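Local coordinates for envelope glycoprotein (Bourbon virus, PDB 5ZKX), which probably fuses the viral envelope with a host-cell membrane during entry, as a trimeric glycoprotein of the baculovirus gp64 family caught in its postfusion state, at residues 23-28 with 207-211; 34-40 with 195-201; 238-243 with 253-258. All blocks are in the same frame, centred on the assembly; numbering follows the deposited sequence.

Overall arrangement
All three contacts belong to one mixed sheet in each subunit of the postfusion trimer. Contacts 1 and 2 pair the same two antiparallel strands, 26-36 and 200-210, at opposite ends; their centres lie 30 Å apart, and along the chain contact 2 is nested inside the loop closed by contact 1. Contact 3 brings the hairpin turn 238-241 and strand 241-245 against residues 253-258 through side chains; its centre is 14 Å from that of contact 2 and 18 Å from that of contact 1. Contacts 2 and 3 touch directly: Lys-34 NZ forms a salt bridge with Asp-238 OD2 at 2.9 Å. Contacts 1 and 3 both meet the second subunit, whereas contact 2 touches no other chain.

Contact 1: residues 23-28 with 207-211; sequences LNVSRL and PCFKE
Arg-27 and Phe-209 face each other as a non-hydrogen-bonded antiparallel pair, and their side chains run alongside one another in the same direction. The aliphatic part of the arginine does the touching: its CG lies 3.6 Å from Phe-209 CE1. The guanidinium continues past the ring, its plane turned 57° from it, and makes a cation-pi contact with Trp-405. Val-25 reaches the same ring slantwise, with CG1 4.0 Å from Phe-209 CD1.

Ser-26, Leu-28, Cys-208 and Lys-210 occupy the other face of the sheet. With Lys-210 CG anti to its backbone nitrogen (chi1 179°) and the chain extended beyond it, the lysine's CB and CD both lie against Leu-28 CD1, CB at 3.6 Å, while Ser-26 OG approaches Lys-210 CB to 3.3 Å. Leu-28 and Lys-210 also touch Phe-234 on the neighbouring strand 234-238, and Cys-208 is tied to that strand by its disulfide to Cys-236. Beneath the side chains, the backbones of Ser-26 and Lys-210 exchange two hydrogen bonds, as do those of Leu-28 and Cys-208.

Glu-211 bends back over Val-25 at its second torsion (chi2 86°), and its OE1 comes within 3.1 Å of Val-25 CG2. The Phe-209 ring meets Tyr-296 of the second subunit edge-to-face, on the long helix 284-329, so this sheet end packs against the trimer's helical part. Glu-211 OE2 lies close to Glu-299 OE1 of that subunit, and with apolar Val-25 beside it this proximity of like charges may favour one of the two carboxylates taking up a proton.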
loop_
_atom_site.group_PDB
_atom_site.type_symbol
_atom_site.label_atom_id
_atom_site.label_comp_id
_atom_site.label_asym_id
_atom_site.label_seq_id
_atom_site.Cartn_x
_atom_site.Cartn_y
_atom_site.Cartn_z
ATOM N N LEU A 23 -18.155 -18.920 22.190
ATOM C CA LEU A 23 -17.761 -17.957 21.168
ATOM C C LEU A 23 -18.929 -17.733 20.219
ATOM O O LEU A 23 -19.595 -18.688 19.800
ATOM C CB LEU A 23 -16.530 -18.429 20.393
ATOM C CG LEU A 23 -15.695 -17.355 19.673
ATOM C CD1 LEU A 23 -14.546 -17.988 18.825
ATOM C CD2 LEU A 23 -16.493 -16.278 18.955
ATOM N N ASN A 24 -19.161 -16.463 19.891
ATOM C CA ASN A 24 -20.255 -16.000 19.043
ATOM C C ASN A 24 -19.878 -15.905 17.570
ATOM O O ASN A 24 -20.708 -15.472 16.767
ATOM C CB ASN A 24 -20.748 -14.623 19.511
ATOM C CG ASN A 24 -21.364 -14.657 20.910
ATOM O OD1 ASN A 24 -20.659 -14.457 21.897
ATOM N ND2 ASN A 24 -22.680 -14.861 20.995
ATOM N N VAL A 25 -18.666 -16.286 17.182
ATOM C CA VAL A 25 -18.328 -16.303 15.763
ATOM C C VAL A 25 -18.954 -17.525 15.109
ATOM O O VAL A 25 -18.662 -18.666 15.485
ATOM C CB VAL A 25 -16.815 -16.274 15.531
ATOM C CG1 VAL A 25 -16.533 -16.434 14.037
ATOM C CG2 VAL A 25 -16.244 -14.963 16.046
ATOM N N SER A 26 -19.803 -17.284 14.117
ATOM C CA SER A 26 -20.394 -18.329 13.304
ATOM C C SER A 26 -20.069 -18.076 11.839
ATOM O O SER A 26 -19.692 -16.969 11.446
ATOM C CB SER A 26 -21.913 -18.397 13.504
ATOM O OG SER A 26 -22.526 -17.156 13.201
ATOM N N ARG A 27 -20.216 -19.118 11.028
ATOM C CA ARG A 27 -19.998 -19.021 9.592
ATOM C C ARG A 27 -21.350 -18.962 8.897
ATOM O O ARG A 27 -22.184 -19.854 9.078
ATOM C CB ARG A 27 -19.178 -20.202 9.080
ATOM C CG ARG A 27 -18.158 -19.819 8.030
ATOM C CD ARG A 27 -17.358 -21.024 7.585
ATOM N NE ARG A 27 -17.304 -22.059 8.614
ATOM C CZ ARG A 27 -17.638 -23.330 8.414
ATOM N NH1 ARG A 27 -17.555 -24.204 9.409
ATOM N NH2 ARG A 27 -18.055 -23.729 7.218
ATOM N N LEU A 28 -21.564 -17.914 8.110
ATOM C CA LEU A 28 -22.835 -17.688 7.441
ATOM C C LEU A 28 -22.635 -17.642 5.934
ATOM O O LEU A 28 -21.614 -17.149 5.445
ATOM C CB LEU A 28 -23.480 -16.382 7.911
ATOM C CG LEU A 28 -24.225 -16.407 9.243
ATOM C CD1 LEU A 28 -24.374 -14.998 9.775
ATOM C CD2 LEU A 28 -25.587 -17.070 9.085
ATOM N N PRO A 207 -19.751 -15.842 1.663
ATOM C CA PRO A 207 -19.412 -16.342 2.999
ATOM C C PRO A 207 -19.047 -15.209 3.944
ATOM O O PRO A 207 -18.389 -14.237 3.563
ATOM C CB PRO A 207 -18.210 -17.256 2.733
ATOM C CG PRO A 207 -17.575 -16.676 1.505
ATOM C CD PRO A 207 -18.704 -16.142 0.670
ATOM N N CYS A 208 -19.485 -15.340 5.194
ATOM C CA CYS A 208 -19.257 -14.318 6.203
ATOM C C CYS A 208 -18.984 -14.978 7.546
ATOM O O CYS A 208 -19.232 -16.170 7.740
ATOM C CB CYS A 208 -20.457 -13.362 6.330
ATOM S SG CYS A 208 -20.939 -12.525 4.801
ATOM N N PHE A 209 -18.462 -14.180 8.475
ATOM C CA PHE A 209 -18.281 -14.578 9.866
ATOM C C PHE A 209 -19.044 -13.595 10.741
ATOM O O PHE A 209 -18.758 -12.394 10.726
ATOM C CB PHE A 209 -16.802 -14.612 10.248
ATOM C CG PHE A 209 -16.039 -15.733 9.604
ATOM C CD1 PHE A 209 -16.118 -17.017 10.107
ATOM C CD2 PHE A 209 -15.251 -15.504 8.491
ATOM C CE1 PHE A 209 -15.426 -18.049 9.513
ATOM C CE2 PHE A 209 -14.554 -16.535 7.896
ATOM C CZ PHE A 209 -14.646 -17.807 8.405
ATOM N N LYS A 210 -20.009 -14.106 11.501
ATOM C CA LYS A 210 -20.866 -13.278 12.340
ATOM C C LYS A 210 -20.228 -13.128 13.713
ATOM O O LYS A 210 -20.005 -14.125 14.404
ATOM C CB LYS A 210 -22.253 -13.903 12.456
ATOM C CG LYS A 210 -23.230 -13.137 13.326
ATOM C CD LYS A 210 -24.564 -13.865 13.375
ATOM C CE LYS A 210 -25.705 -12.927 13.725
ATOM N NZ LYS A 210 -27.018 -13.457 13.254
ATOM N N GLU A 211 -19.952 -11.893 14.113
ATOM C CA GLU A 211 -19.265 -11.639 15.378
ATOM C C GLU A 211 -20.068 -10.712 16.286
ATOM O O GLU A 211 -21.211 -11.004 16.640
ATOM C CB GLU A 211 -17.879 -11.046 15.114
ATOM C CG GLU A 211 -17.177 -10.495 16.344
ATOM C CD GLU A 211 -16.396 -11.555 17.102
ATOM O OE1 GLU A 211 -17.031 -12.457 17.689
ATOM O OE2 GLU A 211 -15.148 -11.486 17.115
#

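Contact 2: residues 34-40 with 195-201; sequences KTTVQDR and KVFGTRA
Lys-34 and Ala-201 meet through the backbone, with the CA of Ala-201 3.2 Å from the carbonyl oxygen of Lys-34 in a CA-H...O contact. Thr-35 stands opposite Ala-201 as a non-hydrogen-bonded pair. Its chi1 of -47° puts CG2 anti to the backbone nitrogen, and this methyl reaches slantwise past Arg-200 to Thr-199, just before the other strand begins, with Thr-35 CG2 3.8 Å from Thr-199 CB.

At Thr-36 the pairing is hydrogen-bonded and nearly straight in both directions: Thr-36 N gives a bond to Arg-200 O at 2.7 Å, and Arg-200 N returns one to Thr-36 O at 2.8 Å. The two side chains lie alongside each other, the OG1 of Thr-36 next to the CB and CG of Arg-200, before the guanidinium continues past. This is where the antiparallel ladder of strands 26-36 and 200-210, at the middle of the mixed sheet, gives way to loops; strand 256-260 flanks it, with Ala-256 against Thr-36.

Val-37 lies side by side with Thr-199, its CG1 3.6 Å from Thr-199 CG2, and also packs on Val-152. The chains then separate and are rejoined by polar groups. Buried Asp-39 points toward the other segment, and its OD1 accepts a hydrogen bond from Lys-195 N at 3.0 Å, met on the syn side and 26° out of the carboxylate plane, while OD2 bonds to Asn-43 ND2. At Arg-40 the carbonyl oxygen is the acceptor: Lys-195, bent at its second and fourth torsions, brings NZ to 2.6 Å from Arg-40 O, almost in line with the C=O bond.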
loop_
_atom_site.group_PDB
_atom_site.type_symbol
_atom_site.label_atom_id
_atom_site.label_comp_id
_atom_site.label_asym_id
_atom_site.label_seq_id
_atom_site.Cartn_x
_atom_site.Cartn_y
_atom_site.Cartn_z
ATOM N N LYS A 34 -26.187 -8.986 -6.008
ATOM C CA LYS A 34 -24.899 -8.355 -6.254
ATOM C C LYS A 34 -24.973 -7.575 -7.559
ATOM O O LYS A 34 -25.227 -8.157 -8.619
ATOM C CB LYS A 34 -23.784 -9.400 -6.302
ATOM C CG LYS A 34 -22.396 -8.831 -6.516
ATOM C CD LYS A 34 -21.411 -9.939 -6.835
ATOM C CE LYS A 34 -20.078 -9.387 -7.298
ATOM N NZ LYS A 34 -19.093 -10.478 -7.546
ATOM N N THR A 35 -24.757 -6.265 -7.477
ATOM C CA THR A 35 -24.845 -5.373 -8.626
ATOM C C THR A 35 -23.447 -5.003 -9.104
ATOM O O THR A 35 -22.619 -4.547 -8.311
ATOM C CB THR A 35 -25.623 -4.107 -8.265
ATOM O OG1 THR A 35 -26.822 -4.465 -7.567
ATOM C CG2 THR A 35 -25.981 -3.321 -9.519
ATOM N N THR A 36 -23.188 -5.198 -10.397
ATOM C CA THR A 36 -21.909 -4.850 -10.998
ATOM C C THR A 36 -22.136 -4.031 -12.264
ATOM O O THR A 36 -23.232 -4.002 -12.826
ATOM C CB THR A 36 -21.068 -6.098 -11.326
ATOM O OG1 THR A 36 -21.817 -6.984 -12.167
ATOM C CG2 THR A 36 -20.677 -6.828 -10.051
ATOM N N VAL A 37 -21.081 -3.343 -12.693
ATOM C CA VAL A 37 -21.111 -2.530 -13.905
ATOM C C VAL A 37 -19.924 -2.892 -14.787
ATOM O O VAL A 37 -19.388 -2.044 -15.509
ATOM C CB VAL A 37 -21.118 -1.030 -13.566
ATOM C CG1 VAL A 37 -22.509 -0.602 -13.154
ATOM C CG2 VAL A 37 -20.126 -0.731 -12.453
ATOM N N GLN A 38 -19.497 -4.149 -14.720
ATOM C CA GLN A 38 -18.281 -4.572 -15.401
ATOM C C GLN A 38 -18.448 -4.539 -16.917
ATOM O O GLN A 38 -19.496 -4.904 -17.458
ATOM C CB GLN A 38 -17.894 -5.975 -14.938
ATOM C CG GLN A 38 -16.615 -6.509 -15.540
ATOM C CD GLN A 38 -16.640 -8.014 -15.680
ATOM O OE1 GLN A 38 -16.190 -8.563 -16.684
ATOM N NE2 GLN A 38 -17.175 -8.693 -14.672
ATOM N N ASP A 39 -17.398 -4.089 -17.600
ATOM C CA ASP A 39 -17.347 -4.066 -19.058
ATOM C C ASP A 39 -15.899 -4.273 -19.472
ATOM O O ASP A 39 -15.028 -3.499 -19.065
ATOM C CB ASP A 39 -17.887 -2.745 -19.612
ATOM C CG ASP A 39 -17.990 -2.746 -21.123
ATOM O OD1 ASP A 39 -18.949 -3.347 -21.655
ATOM O OD2 ASP A 39 -17.108 -2.151 -21.780
ATOM N N ARG A 40 -15.643 -5.304 -20.272
ATOM C CA ARG A 40 -14.287 -5.743 -20.576
ATOM C C ARG A 40 -13.850 -5.282 -21.959
ATOM O O ARG A 40 -14.622 -5.342 -22.920
ATOM C CB ARG A 40 -14.182 -7.267 -20.494
ATOM C CG ARG A 40 -14.315 -7.826 -19.094
ATOM C CD ARG A 40 -13.466 -9.075 -18.919
ATOM N NE ARG A 40 -13.302 -9.426 -17.510
ATOM C CZ ARG A 40 -13.909 -10.451 -16.921
ATOM N NH1 ARG A 40 -14.725 -11.233 -17.617
ATOM N NH2 ARG A 40 -13.702 -10.694 -15.635
ATOM N N LYS A 195 -20.340 -2.563 -24.236
ATOM C CA LYS A 195 -21.128 -3.522 -25.005
ATOM C C LYS A 195 -22.596 -3.463 -24.605
ATOM O O LYS A 195 -23.482 -3.347 -25.459
ATOM C CB LYS A 195 -20.573 -4.935 -24.819
ATOM C CG LYS A 195 -19.058 -5.001 -24.739
ATOM C CD LYS A 195 -18.465 -5.692 -25.955
ATOM C CE LYS A 195 -16.943 -5.700 -25.895
ATOM N NZ LYS A 195 -16.437 -6.121 -24.555
ATOM N N VAL A 196 -22.872 -3.539 -23.308
ATOM C CA VAL A 196 -24.232 -3.437 -22.798
ATOM C C VAL A 196 -24.301 -2.267 -21.827
ATOM O O VAL A 196 -23.305 -1.890 -21.199
ATOM C CB VAL A 196 -24.690 -4.749 -22.128
ATOM C CG1 VAL A 196 -24.127 -4.860 -20.720
ATOM C CG2 VAL A 196 -26.207 -4.839 -22.124
ATOM N N PHE A 197 -25.488 -1.681 -21.719
ATOM C CA PHE A 197 -25.712 -0.514 -20.881
ATOM C C PHE A 197 -26.316 -0.920 -19.540
ATOM O O PHE A 197 -26.796 -2.040 -19.350
ATOM C CB PHE A 197 -26.626 0.493 -21.592
ATOM C CG PHE A 197 -26.025 1.086 -22.837
ATOM C CD1 PHE A 197 -26.334 0.572 -24.086
ATOM C CD2 PHE A 197 -25.149 2.159 -22.758
ATOM C CE1 PHE A 197 -25.782 1.114 -25.232
ATOM C CE2 PHE A 197 -24.594 2.703 -23.898
ATOM C CZ PHE A 197 -24.912 2.180 -25.138
ATOM N N GLY A 198 -26.290 0.025 -18.601
ATOM C CA GLY A 198 -26.927 -0.184 -17.316
ATOM C C GLY A 198 -26.067 -0.997 -16.362
ATOM O O GLY A 198 -24.839 -1.008 -16.438
ATOM N N THR A 199 -26.739 -1.685 -15.444
ATOM C CA THR A 199 -26.079 -2.485 -14.428
ATOM C C THR A 199 -26.517 -3.937 -14.542
ATOM O O THR A 199 -27.593 -4.244 -15.061
ATOM C CB THR A 199 -26.387 -1.965 -13.020
ATOM O OG1 THR A 199 -27.767 -2.207 -12.719
ATOM C CG2 THR A 199 -26.111 -0.476 -12.927
ATOM N N ARG A 200 -25.662 -4.828 -14.049
ATOM C CA ARG A 200 -25.952 -6.252 -13.986
ATOM C C ARG A 200 -26.142 -6.664 -12.534
ATOM O O ARG A 200 -25.393 -6.231 -11.652
ATOM C CB ARG A 200 -24.829 -7.078 -14.621
ATOM C CG ARG A 200 -24.860 -8.551 -14.240
ATOM C CD ARG A 200 -23.904 -9.385 -15.076
ATOM N NE ARG A 200 -24.406 -10.743 -15.269
ATOM C CZ ARG A 200 -24.032 -11.791 -14.541
ATOM N NH1 ARG A 200 -24.548 -12.989 -14.788
ATOM N NH2 ARG A 200 -23.143 -11.645 -13.568
ATOM N N ALA A 201 -27.157 -7.491 -12.287
ATOM C CA ALA A 201 -27.471 -7.973 -10.949
ATOM C C ALA A 201 -27.540 -9.492 -10.964
ATOM O O ALA A 201 -28.194 -10.079 -11.833
ATOM C CB ALA A 201 -28.793 -7.386 -10.440
#

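Contact 3: residues 238-243 with 253-258; sequences DGDNFF and LPDACY
Tyr-258 stacks on Phe-243 across the mixed sheet: strands 241-245 and 256-260 have three others between them in strand order, yet their side chains meet, which implies that the sheet curls. The rings form an offset stack, with centroids 4.5 Å apart and planes 15° from parallel, and Phe-243 CZ sits over one face of the tyrosine, toward its rim. Leu-253 comes in at about a right angle to Phe-243, its CD1 3.7 Å from Phe-243 CD1. Tyr-285 of the second subunit packs on Leu-253.

Asn-241 closes a type II' turn that starts at Asp-238 and links strands 234-238 and 241-245 as a tight hairpin. Its amide stands almost perpendicular to the tyrosine ring, and ND2 gives a weak hydrogen bond to Tyr-258 OH at 3.3 Å; a second, to Asp-255 OD2, is doubtful because that oxygen is less surely placed. Lys-413 bonds Asn-241 OD1 and, with the same reservation, pairs with Asp-255. Asp-238 is buried, with Lys-204 on OD1 and Lys-34 on OD2, which probably keep it ionised. In the plane of the phenol, Tyr-258 OH donates to the anti lone pair of Asp-238 OD2 at 2.5 Å.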
loop_
_atom_site.group_PDB
_atom_site.type_symbol
_atom_site.label_atom_id
_atom_site.label_comp_id
_atom_site.label_asym_id
_atom_site.label_seq_id
_atom_site.Cartn_x
_atom_site.Cartn_y
_atom_site.Cartn_z
ATOM N N ASP A 238 -16.037 -12.048 -1.001
ATOM C CA ASP A 238 -16.640 -12.380 -2.289
ATOM C C ASP A 238 -15.518 -12.377 -3.321
ATOM O O ASP A 238 -15.125 -11.312 -3.810
ATOM C CB ASP A 238 -17.743 -11.403 -2.664
ATOM C CG ASP A 238 -18.343 -11.707 -4.021
ATOM O OD1 ASP A 238 -18.301 -12.879 -4.442
ATOM O OD2 ASP A 238 -18.850 -10.774 -4.674
ATOM N N GLY A 239 -15.019 -13.560 -3.647
ATOM C CA GLY A 239 -13.893 -13.646 -4.556
ATOM C C GLY A 239 -12.677 -13.011 -3.915
ATOM O O GLY A 239 -12.181 -13.470 -2.881
ATOM N N ASP A 240 -12.185 -11.936 -4.524
ATOM C CA ASP A 240 -11.059 -11.189 -3.988
ATOM C C ASP A 240 -11.496 -9.916 -3.275
ATOM O O ASP A 240 -10.653 -9.072 -2.963
ATOM C CB ASP A 240 -10.067 -10.859 -5.103
ATOM C CG ASP A 240 -10.730 -10.214 -6.306
ATOM O OD1 ASP A 240 -11.962 -10.013 -6.277
ATOM O OD2 ASP A 240 -10.016 -9.908 -7.285
ATOM N N ASN A 241 -12.794 -9.763 -3.016
ATOM C CA ASN A 241 -13.341 -8.633 -2.277
ATOM C C ASN A 241 -13.575 -9.029 -0.827
ATOM O O ASN A 241 -14.152 -10.087 -0.554
ATOM C CB ASN A 241 -14.660 -8.160 -2.891
ATOM C CG ASN A 241 -14.468 -7.408 -4.189
ATOM O OD1 ASN A 241 -13.353 -7.034 -4.545
ATOM N ND2 ASN A 241 -15.565 -7.172 -4.902
ATOM N N PHE A 242 -13.148 -8.173 0.097
ATOM C CA PHE A 242 -13.318 -8.412 1.523
ATOM C C PHE A 242 -13.841 -7.141 2.165
ATOM O O PHE A 242 -13.273 -6.064 1.963
ATOM C CB PHE A 242 -12.002 -8.841 2.173
ATOM C CG PHE A 242 -11.400 -10.064 1.552
ATOM C CD1 PHE A 242 -10.648 -9.970 0.392
ATOM C CD2 PHE A 242 -11.594 -11.308 2.121
ATOM C CE1 PHE A 242 -10.099 -11.089 -0.184
ATOM C CE2 PHE A 242 -11.040 -12.428 1.552
ATOM C CZ PHE A 242 -10.298 -12.319 0.392
ATOM N N PHE A 243 -14.914 -7.268 2.942
ATOM C CA PHE A 243 -15.633 -6.090 3.401
ATOM C C PHE A 243 -16.474 -6.441 4.616
ATOM O O PHE A 243 -16.896 -7.586 4.791
ATOM C CB PHE A 243 -16.528 -5.520 2.295
ATOM C CG PHE A 243 -17.463 -6.533 1.689
ATOM C CD1 PHE A 243 -17.032 -7.382 0.681
ATOM C CD2 PHE A 243 -18.772 -6.633 2.123
ATOM C CE1 PHE A 243 -17.887 -8.314 0.129
ATOM C CE2 PHE A 243 -19.631 -7.562 1.569
ATOM C CZ PHE A 243 -19.186 -8.402 0.573
ATOM N N LEU A 253 -19.377 -1.227 -2.758
ATOM C CA LEU A 253 -17.949 -1.080 -2.990
ATOM C C LEU A 253 -17.724 -0.394 -4.329
ATOM O O LEU A 253 -18.665 -0.187 -5.100
ATOM C CB LEU A 253 -17.280 -2.453 -2.950
ATOM C CG LEU A 253 -17.483 -3.298 -1.692
ATOM C CD1 LEU A 253 -16.693 -4.594 -1.791
ATOM C CD2 LEU A 253 -17.090 -2.518 -0.453
ATOM N N PRO A 254 -16.483 0.005 -4.632
ATOM C CA PRO A 254 -16.213 0.588 -5.958
ATOM C C PRO A 254 -16.785 -0.206 -7.121
ATOM O O PRO A 254 -17.485 0.360 -7.968
ATOM C CB PRO A 254 -14.683 0.628 -5.993
ATOM C CG PRO A 254 -14.300 0.859 -4.581
ATOM C CD PRO A 254 -15.332 0.170 -3.725
ATOM N N ASP A 255 -16.523 -1.511 -7.174
ATOM C CA ASP A 255 -16.868 -2.323 -8.332
ATOM C C ASP A 255 -18.185 -3.073 -8.188
ATOM O O ASP A 255 -18.673 -3.618 -9.184
ATOM C CB ASP A 255 -15.750 -3.331 -8.620
ATOM C CG ASP A 255 -15.420 -4.191 -7.417
ATOM O OD1 ASP A 255 -15.780 -3.797 -6.292
ATOM O OD2 ASP A 255 -14.806 -5.263 -7.592
ATOM N N ALA A 256 -18.773 -3.118 -6.994
ATOM C CA ALA A 256 -19.976 -3.916 -6.804
ATOM C C ALA A 256 -20.733 -3.444 -5.571
ATOM O O ALA A 256 -20.148 -2.894 -4.635
ATOM C CB ALA A 256 -19.643 -5.407 -6.677
ATOM N N CYS A 257 -22.045 -3.671 -5.591
ATOM C CA CYS A 257 -22.923 -3.422 -4.457
ATOM C C CYS A 257 -23.551 -4.734 -4.013
ATOM O O CYS A 257 -23.892 -5.584 -4.844
ATOM C CB CYS A 257 -24.015 -2.409 -4.806
ATOM S SG CYS A 257 -23.387 -0.778 -5.232
ATOM N N TYR A 258 -23.693 -4.900 -2.698
ATOM C CA TYR A 258 -24.244 -6.112 -2.104
ATOM C C TYR A 258 -25.466 -5.741 -1.280
ATOM O O TYR A 258 -25.346 -5.042 -0.269
ATOM C CB TYR A 258 -23.207 -6.817 -1.228
ATOM C CG TYR A 258 -21.957 -7.228 -1.965
ATOM C CD1 TYR A 258 -20.833 -6.411 -1.978
ATOM C CD2 TYR A 258 -21.897 -8.435 -2.645
ATOM C CE1 TYR A 258 -19.688 -6.785 -2.651
ATOM C CE2 TYR A 258 -20.757 -8.817 -3.319
ATOM C CZ TYR A 258 -19.655 -7.989 -3.320
ATOM O OH TYR A 258 -18.515 -8.368 -3.990
#